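Local coordinates for protein 7,8-dihydro-6-hydroxymethylpterin pyrophosphokinase-dihydropteroate synthase (PDB 6JWS) that probably makes 7,8-dihydropteroate in folate biosynthesis, first pyrophosphorylating 6-hydroxymethyl-7,8-dihydropterin with ATP and then joining the product to 4-aminobenzoate, at residues B[15-20]-B[111-116]; B[458-463]-B[495-500]. The protein carries 1 engineered substitution. One frame throughout, in Å; residues are numbered along the deposited sequence.

How the contacts relate
The two contacts belong to the two enzymes fused in this chain, and they lie on opposite sides of its centre. Contact 1 packs helix 108-114 on an antiparallel sheet in the pyrophosphokinase half; contact 2 joins helix 448-464 to a loop of the parallel-stranded barrel in the dihydropteroate synthase half. Their centres are about 41 Å apart and their nearest atoms about 24 Å apart, so they do not touch. Contact 1 is the one near a ligand: the side chain of V19 is about 10 Å from bound ATP, whereas contact 2 is remote from the known ligand and metal sites. In sequence, both segments of contact 1 precede those of contact 2.

Contact 1: B[15-20]-B[111-116]; sequences TNIAVL and ETFLKN
I17 and V19 project from strand 16-24 onto the ring of F113, the aromatic side chain by which helix 108-114 packs on the antiparallel sheet of the HPPK domain. Along the strand, every second side chain faces the helix, while A18 between them points to the other side, where helix 177-190 lies. The tight part is the I17-F113 pair. With CG2 anti to its backbone N and CG1 beside that N, I17 lays the CG2 methyl over one face of the ring, 3.9 Å from the centroid and 20° off the normal, a CH-pi contact displaced toward the rim at CG. CG1 meanwhile packs against F113 CB at 3.8 Å, so the branched side chain covers both the ring and its stem. Isoleucine suits this place: beta-branched residues favour extended backbone, and its two arms serve a flat partner and the stem that carries it. F113 reaches the sheet because its CG stands anti to the backbone N (chi1 160°), and Y340 stacks on its ring from outside the two segments.

The solvent side is different in character. T112 and E111 stay off the strand, as suits polar residues on the outward part of a helix; T112 OG1 is bonded to E108 O one turn back. K115 is the first residue to leave helical geometry, although its N still bonds to E111 O at 3.1 Å. K115 and N116, both exposed, take no part in the packing on the strand. V19, about 7 Å from the nucleotide-site residue I211 by side chains, makes the slighter contact at the far end of the ring: its CG2 approaches obliquely, 3.8 Å from F113 CZ.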
ATOM      1  N   THR B  15      -6.930  42.351 -31.897  1.00 54.69           N
ATOM      2  CA  THR B  15      -6.625  41.427 -30.805  1.00 48.42           C
ATOM      3  C   THR B  15      -7.416  40.123 -30.951  1.00 41.24           C
ATOM      4  O   THR B  15      -8.637  40.110 -30.790  1.00 36.16           O
ATOM      5  CB  THR B  15      -6.800  42.101 -29.438  1.00 49.15           C
ATOM      6  OG1 THR B  15      -5.832  43.150 -29.366  1.00 51.80           O
ATOM      7  CG2 THR B  15      -6.577  41.153 -28.283  1.00 51.52           C
ATOM      8  N   ASN B  16      -6.698  39.024 -31.233  1.00 37.25           N
ATOM      9  CA  ASN B  16      -7.324  37.746 -31.560  1.00 35.90           C
ATOM     10  C   ASN B  16      -6.877  36.648 -30.586  1.00 34.66           C
ATOM     11  O   ASN B  16      -5.810  36.750 -29.979  1.00 30.87           O
ATOM     12  CB  ASN B  16      -7.043  37.340 -33.013  1.00 35.54           C
ATOM     13  CG  ASN B  16      -7.632  38.296 -34.038  1.00 36.25           C
ATOM     14  OD1 ASN B  16      -8.827  38.587 -34.009  1.00 31.20           O
ATOM     15  ND2 ASN B  16      -6.801  38.786 -34.949  1.00 31.87           N
ATOM     16  N   ILE B  17      -7.702  35.585 -30.481  1.00 30.94           N
ATOM     17  CA  ILE B  17      -7.399  34.389 -29.704  1.00 29.21           C
ATOM     18  C   ILE B  17      -7.119  33.197 -30.624  1.00 27.68           C
ATOM     19  O   ILE B  17      -8.018  32.701 -31.297  1.00 28.56           O
ATOM     20  CB  ILE B  17      -8.538  34.055 -28.711  1.00 27.50           C
ATOM     21  CG1 ILE B  17      -8.973  35.260 -27.877  1.00 25.34           C
ATOM     22  CG2 ILE B  17      -8.122  32.882 -27.829  1.00 26.46           C
ATOM     23  CD1 ILE B  17      -7.908  35.734 -26.911  1.00 25.44           C
ATOM     24  N   ALA B  18      -5.887  32.685 -30.573  1.00 26.38           N
ATOM     25  CA  ALA B  18      -5.504  31.458 -31.257  1.00 25.19           C
ATOM     26  C   ALA B  18      -5.124  30.375 -30.247  1.00 24.20           C
ATOM     27  O   ALA B  18      -4.547  30.678 -29.201  1.00 23.13           O
ATOM     28  CB  ALA B  18      -4.323  31.720 -32.153  1.00 22.68           C
ATOM     29  N   VAL B  19      -5.384  29.114 -30.625  1.00 22.48           N
ATOM     30  CA  VAL B  19      -4.983  27.942 -29.869  1.00 20.95           C
ATOM     31  C   VAL B  19      -4.025  27.138 -30.739  1.00 21.84           C
ATOM     32  O   VAL B  19      -4.344  26.848 -31.885  1.00 23.66           O
ATOM     33  CB  VAL B  19      -6.217  27.127 -29.437  1.00 20.65           C
ATOM     34  CG1 VAL B  19      -5.872  25.976 -28.505  1.00 19.57           C
ATOM     35  CG2 VAL B  19      -7.275  28.012 -28.799  1.00 20.19           C
ATOM     36  N   LEU B  20      -2.839  26.830 -30.198  1.00 21.87           N
ATOM     37  CA  LEU B  20      -1.790  26.145 -30.934  1.00 22.54           C
ATOM     38  C   LEU B  20      -1.477  24.777 -30.329  1.00 23.37           C
ATOM     39  O   LEU B  20      -1.658  24.558 -29.128  1.00 21.41           O
ATOM     40  CB  LEU B  20      -0.513  26.995 -30.949  1.00 23.15           C
ATOM     41  CG  LEU B  20      -0.632  28.437 -31.441  1.00 24.12           C
ATOM     42  CD1 LEU B  20       0.752  29.068 -31.491  1.00 24.24           C
ATOM     43  CD2 LEU B  20      -1.295  28.511 -32.817  1.00 25.67           C
ATOM     44  N   GLU B 111     -12.138  35.572 -22.469  1.00 30.82           N
ATOM     45  CA  GLU B 111     -13.450  35.308 -21.891  1.00 36.03           C
ATOM     46  C   GLU B 111     -14.469  35.175 -23.027  1.00 36.79           C
ATOM     47  O   GLU B 111     -15.293  34.258 -23.040  1.00 34.07           O
ATOM     48  CB  GLU B 111     -13.776  36.401 -20.863  1.00 42.21           C
ATOM     49  CG  GLU B 111     -15.263  36.708 -20.691  1.00 56.59           C
ATOM     50  CD  GLU B 111     -15.704  38.170 -20.814  1.00 63.99           C
ATOM     51  OE1 GLU B 111     -15.817  38.676 -21.967  1.00 58.96           O
ATOM     52  OE2 GLU B 111     -15.952  38.807 -19.759  1.00 64.76           O
ATOM     53  N   THR B 112     -14.350  36.084 -24.002  1.00 36.79           N
ATOM     54  CA  THR B 112     -15.235  36.174 -25.147  1.00 36.44           C
ATOM     55  C   THR B 112     -15.097  34.906 -25.984  1.00 33.94           C
ATOM     56  O   THR B 112     -16.093  34.303 -26.367  1.00 30.71           O
ATOM     57  CB  THR B 112     -14.947  37.473 -25.913  1.00 39.95           C
ATOM     58  OG1 THR B 112     -15.478  38.521 -25.103  1.00 45.12           O
ATOM     59  CG2 THR B 112     -15.573  37.526 -27.291  1.00 42.08           C
ATOM     60  N   PHE B 113     -13.846  34.514 -26.258  1.00 31.76           N
ATOM     61  CA  PHE B 113     -13.567  33.316 -27.028  1.00 30.80           C
ATOM     62  C   PHE B 113     -14.185  32.083 -26.362  1.00 32.79           C
ATOM     63  O   PHE B 113     -14.799  31.285 -27.058  1.00 34.18           O
ATOM     64  CB  PHE B 113     -12.078  33.206 -27.351  1.00 28.20           C
ATOM     65  CG  PHE B 113     -11.635  31.813 -27.723  1.00 27.67           C
ATOM     66  CD1 PHE B 113     -11.611  31.406 -29.050  1.00 26.37           C
ATOM     67  CD2 PHE B 113     -11.240  30.908 -26.743  1.00 24.95           C
ATOM     68  CE1 PHE B 113     -11.196  30.124 -29.390  1.00 27.14           C
ATOM     69  CE2 PHE B 113     -10.837  29.623 -27.077  1.00 25.95           C
ATOM     70  CZ  PHE B 113     -10.812  29.230 -28.403  1.00 27.25           C
ATOM     71  N   LEU B 114     -14.067  31.960 -25.027  1.00 34.27           N
ATOM     72  CA  LEU B 114     -14.528  30.790 -24.282  1.00 36.25           C
ATOM     73  C   LEU B 114     -16.050  30.653 -24.298  1.00 36.41           C
ATOM     74  O   LEU B 114     -16.569  29.548 -24.419  1.00 37.58           O
ATOM     75  CB  LEU B 114     -14.011  30.827 -22.839  1.00 32.80           C
ATOM     76  CG  LEU B 114     -12.515  30.579 -22.646  1.00 34.34           C
ATOM     77  CD1 LEU B 114     -12.147  30.711 -21.170  1.00 32.78           C
ATOM     78  CD2 LEU B 114     -12.109  29.210 -23.180  1.00 30.80           C
ATOM     79  N   LYS B 115     -16.770  31.759 -24.102  1.00 41.62           N
ATOM     80  CA  LYS B 115     -18.184  31.772 -24.438  1.00 48.42           C
ATOM     81  C   LYS B 115     -18.215  31.799 -25.964  1.00 50.42           C
ATOM     82  O   LYS B 115     -17.191  31.548 -26.597  1.00 58.67           O
ATOM     83  CB  LYS B 115     -18.883  32.988 -23.819  1.00 51.58           C
ATOM     84  CG  LYS B 115     -18.689  33.213 -22.319  1.00 59.29           C
ATOM     85  CD  LYS B 115     -19.477  34.430 -21.827  1.00 66.52           C
ATOM     86  CE  LYS B 115     -19.480  34.639 -20.325  1.00 65.74           C
ATOM     87  NZ  LYS B 115     -18.868  35.940 -19.958  1.00 66.08           N
ATOM     88  N   ASN B 116     -19.339  32.122 -26.588  1.00 48.01           N
ATOM     89  CA  ASN B 116     -19.171  32.390 -28.009  1.00 53.85           C
ATOM     90  C   ASN B 116     -19.617  33.811 -28.327  1.00 54.50           C
ATOM     91  O   ASN B 116     -20.486  34.013 -29.167  1.00 57.77           O
ATOM     92  CB  ASN B 116     -19.694  31.259 -28.901  1.00 51.60           C
ATOM     93  CG  ASN B 116     -18.631  30.215 -29.180  1.00 51.95           C
ATOM     94  OD1 ASN B 116     -17.768  30.403 -30.037  1.00 50.97           O
ATOM     95  ND2 ASN B 116     -18.693  29.101 -28.469  1.00 45.87           N
TER

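Contact 2: B[458-463]-B[495-500]; sequences LFQKEW and NDLVDI
The backbones approach most closely at Q460 and L497, whose CA atoms are 6.8 Å apart, where helix 448-464 passes the turn that follows helix 486-494 and leads to strand 500-503. That turn is a Schellman motif: D496, with positive phi, is its C-prime residue, and the bonds from L497 N to C492 O and from D496 N to V493 O close the helix end. The setting is the TIM barrel of the pterin-binding domain, in which both helices belong to the outer layer round the parallel strands.

Q460 carries the contact across to this turn. Its CG is anti to the backbone N and the chain stays extended beyond, which brings the amide to the N495 carbonyl. NE2 donates to N495 O at 3.2 Å, with the acceptor 26° out of the amide plane. The bond is bent at the hydrogen (140°), although the donor lies near the line of the carbonyl, at a C=O...N angle of 163°. L497 crosses Q460 at about a right angle and sets its CD2 methyl beside the amide, 3.4 Å from Q460 OE1. The L497 side chain, buried as suits leucine, also touches V453, L456 and Q457 of helix 448-464. N495, exposed to solvent, turns its ND2 back to E491 O.

A glutamine fits here because it is long enough to span the gap and brings an N-H to a carbonyl just beyond the end of helix 486-494. Because the acceptor belongs to the backbone, this neutral bond ties helix 448-464 to the turn after helix 486-494 without depending on the side chain of N495.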
ATOM      1  N   LEU B 458      28.680  29.434  -2.651  1.00 21.40           N
ATOM      2  CA  LEU B 458      29.715  28.468  -2.315  1.00 23.15           C
ATOM      3  C   LEU B 458      29.379  27.097  -2.914  1.00 25.55           C
ATOM      4  O   LEU B 458      30.260  26.415  -3.442  1.00 25.60           O
ATOM      5  CB  LEU B 458      29.868  28.425  -0.787  1.00 23.23           C
ATOM      6  CG  LEU B 458      30.968  27.510  -0.235  1.00 25.99           C
ATOM      7  CD1 LEU B 458      32.325  27.849  -0.832  1.00 26.95           C
ATOM      8  CD2 LEU B 458      31.046  27.584   1.283  1.00 24.87           C
ATOM      9  N   PHE B 459      28.093  26.703  -2.871  1.00 25.06           N
ATOM     10  CA  PHE B 459      27.717  25.418  -3.444  1.00 24.70           C
ATOM     11  C   PHE B 459      28.026  25.381  -4.940  1.00 25.56           C
ATOM     12  O   PHE B 459      28.554  24.384  -5.439  1.00 26.93           O
ATOM     13  CB  PHE B 459      26.245  25.070  -3.201  1.00 23.20           C
ATOM     14  CG  PHE B 459      25.858  23.785  -3.877  1.00 22.42           C
ATOM     15  CD1 PHE B 459      26.187  22.563  -3.309  1.00 21.64           C
ATOM     16  CD2 PHE B 459      25.219  23.801  -5.108  1.00 22.09           C
ATOM     17  CE1 PHE B 459      25.859  21.377  -3.951  1.00 22.82           C
ATOM     18  CE2 PHE B 459      24.898  22.612  -5.748  1.00 22.49           C
ATOM     19  CZ  PHE B 459      25.225  21.403  -5.171  1.00 22.31           C
ATOM     20  N   GLN B 460      27.658  26.458  -5.647  1.00 25.09           N
ATOM     21  CA  GLN B 460      27.866  26.566  -7.084  1.00 28.94           C
ATOM     22  C   GLN B 460      29.365  26.405  -7.377  1.00 31.62           C
ATOM     23  O   GLN B 460      29.753  25.652  -8.266  1.00 30.40           O
ATOM     24  CB  GLN B 460      27.241  27.882  -7.576  1.00 28.91           C
ATOM     25  CG  GLN B 460      27.476  28.228  -9.044  1.00 32.24           C
ATOM     26  CD  GLN B 460      27.092  29.644  -9.438  1.00 38.06           C
ATOM     27  OE1 GLN B 460      27.542  30.630  -8.849  1.00 38.69           O
ATOM     28  NE2 GLN B 460      26.267  29.773 -10.472  1.00 39.34           N
ATOM     29  N   LYS B 461      30.203  27.078  -6.575  1.00 33.58           N
ATOM     30  CA  LYS B 461      31.645  27.088  -6.755  1.00 37.12           C
ATOM     31  C   LYS B 461      32.216  25.684  -6.550  1.00 35.31           C
ATOM     32  O   LYS B 461      32.971  25.202  -7.389  1.00 36.95           O
ATOM     33  CB  LYS B 461      32.292  28.156  -5.862  1.00 39.31           C
ATOM     34  CG  LYS B 461      33.812  28.228  -5.909  1.00 43.84           C
ATOM     35  CD  LYS B 461      34.416  28.797  -4.634  1.00 50.80           C
ATOM     36  CE  LYS B 461      35.625  28.023  -4.135  1.00 54.64           C
ATOM     37  NZ  LYS B 461      35.773  28.098  -2.659  1.00 48.65           N
ATOM     38  N   GLU B 462      31.845  25.026  -5.445  1.00 36.44           N
ATOM     39  CA  GLU B 462      32.304  23.672  -5.164  1.00 35.90           C
ATOM     40  C   GLU B 462      31.817  22.692  -6.235  1.00 38.86           C
ATOM     41  O   GLU B 462      32.556  21.799  -6.652  1.00 41.39           O
ATOM     42  CB  GLU B 462      31.874  23.204  -3.773  1.00 39.32           C
ATOM     43  CG  GLU B 462      32.395  24.054  -2.626  1.00 49.30           C
ATOM     44  CD  GLU B 462      33.905  24.098  -2.408  1.00 62.23           C
ATOM     45  OE1 GLU B 462      34.657  24.302  -3.393  1.00 68.10           O
ATOM     46  OE2 GLU B 462      34.333  23.946  -1.244  1.00 67.92           O
ATOM     47  N   TRP B 463      30.567  22.838  -6.684  1.00 37.22           N
ATOM     48  CA  TRP B 463      30.070  21.914  -7.688  1.00 36.03           C
ATOM     49  C   TRP B 463      30.944  22.007  -8.930  1.00 39.54           C
ATOM     50  O   TRP B 463      31.269  20.989  -9.532  1.00 39.27           O
ATOM     51  CB  TRP B 463      28.592  22.138  -8.050  1.00 31.75           C
ATOM     52  CG  TRP B 463      28.130  21.099  -9.024  1.00 27.18           C
ATOM     53  CD1 TRP B 463      28.045  21.220 -10.380  1.00 28.14           C
ATOM     54  CD2 TRP B 463      27.803  19.732  -8.723  1.00 26.60           C
ATOM     55  NE1 TRP B 463      27.645  20.035 -10.940  1.00 28.76           N
ATOM     56  CE2 TRP B 463      27.496  19.104  -9.947  1.00 27.26           C
ATOM     57  CE3 TRP B 463      27.713  18.986  -7.539  1.00 28.02           C
ATOM     58  CZ2 TRP B 463      27.099  17.773 -10.017  1.00 27.88           C
ATOM     59  CZ3 TRP B 463      27.322  17.666  -7.605  1.00 28.43           C
ATOM     60  CH2 TRP B 463      27.018  17.074  -8.833  1.00 29.30           C
ATOM     61  N   ASN B 495      21.959  34.944 -10.902  1.00 23.99           N
ATOM     62  CA  ASN B 495      23.271  34.351 -10.714  1.00 23.15           C
ATOM     63  C   ASN B 495      23.237  32.838 -10.944  1.00 23.65           C
ATOM     64  O   ASN B 495      24.222  32.163 -10.674  1.00 22.32           O
ATOM     65  CB  ASN B 495      23.820  34.735  -9.336  1.00 25.83           C
ATOM     66  CG  ASN B 495      24.266  36.187  -9.289  1.00 28.79           C
ATOM     67  OD1 ASN B 495      25.392  36.488  -9.684  1.00 33.93           O
ATOM     68  ND2 ASN B 495      23.401  37.097  -8.851  1.00 24.98           N
ATOM     69  N   ASP B 496      22.085  32.306 -11.396  1.00 26.08           N
ATOM     70  CA  ASP B 496      21.899  30.890 -11.707  1.00 26.20           C
ATOM     71  C   ASP B 496      22.177  30.018 -10.486  1.00 22.85           C
ATOM     72  O   ASP B 496      22.862  29.004 -10.573  1.00 20.96           O
ATOM     73  CB  ASP B 496      22.662  30.452 -12.965  1.00 34.04           C
ATOM     74  CG  ASP B 496      22.065  31.011 -14.252  1.00 49.36           C
ATOM     75  OD1 ASP B 496      22.437  32.150 -14.636  1.00 54.90           O
ATOM     76  OD2 ASP B 496      21.205  30.316 -14.861  1.00 59.68           O
ATOM     77  N   LEU B 497      21.609  30.405  -9.343  1.00 20.56           N
ATOM     78  CA  LEU B 497      21.887  29.679  -8.115  1.00 19.71           C
ATOM     79  C   LEU B 497      20.800  28.640  -7.840  1.00 17.82           C
ATOM     80  O   LEU B 497      21.011  27.788  -6.984  1.00 17.85           O
ATOM     81  CB  LEU B 497      22.033  30.674  -6.946  1.00 19.90           C
ATOM     82  CG  LEU B 497      23.143  31.723  -7.101  1.00 20.20           C
ATOM     83  CD1 LEU B 497      23.246  32.601  -5.869  1.00 19.68           C
ATOM     84  CD2 LEU B 497      24.485  31.055  -7.367  1.00 20.35           C
ATOM     85  N   VAL B 498      19.658  28.724  -8.546  1.00 16.19           N
ATOM     86  CA  VAL B 498      18.482  27.938  -8.202  1.00 16.64           C
ATOM     87  C   VAL B 498      17.727  27.525  -9.463  1.00 17.16           C
ATOM     88  O   VAL B 498      17.826  28.195 -10.492  1.00 18.38           O
ATOM     89  CB  VAL B 498      17.545  28.660  -7.204  1.00 16.77           C
ATOM     90  CG1 VAL B 498      18.246  28.976  -5.894  1.00 16.08           C
ATOM     91  CG2 VAL B 498      16.907  29.915  -7.794  1.00 15.54           C
ATOM     92  N   ASP B 499      16.936  26.446  -9.336  1.00 16.61           N
ATOM     93  CA  ASP B 499      16.029  25.970 -10.366  1.00 16.62           C
ATOM     94  C   ASP B 499      14.554  26.206 -10.027  1.00 15.61           C
ATOM     95  O   ASP B 499      13.755  26.388 -10.932  1.00 15.78           O
ATOM     96  CB  ASP B 499      16.246  24.477 -10.581  1.00 18.51           C
ATOM     97  CG  ASP B 499      17.699  24.218 -10.889  1.00 21.12           C
ATOM     98  OD1 ASP B 499      18.159  24.763 -11.931  1.00 21.04           O
ATOM     99  OD2 ASP B 499      18.369  23.537 -10.051  1.00 20.92           O
ATOM    100  N   ILE B 500      14.169  26.131  -8.749  1.00 14.49           N
ATOM    101  CA  ILE B 500      12.759  26.030  -8.392  1.00 13.23           C
ATOM    102  C   ILE B 500      12.440  27.076  -7.326  1.00 11.95           C
ATOM    103  O   ILE B 500      13.180  27.193  -6.356  1.00 11.94           O
ATOM    104  CB  ILE B 500      12.417  24.605  -7.878  1.00 13.47           C
ATOM    105  CG1 ILE B 500      12.479  23.559  -8.994  1.00 12.81           C
ATOM    106  CG2 ILE B 500      11.048  24.588  -7.182  1.00 12.63           C
ATOM    107  CD1 ILE B 500      12.382  22.121  -8.527  1.00 11.94           C
TER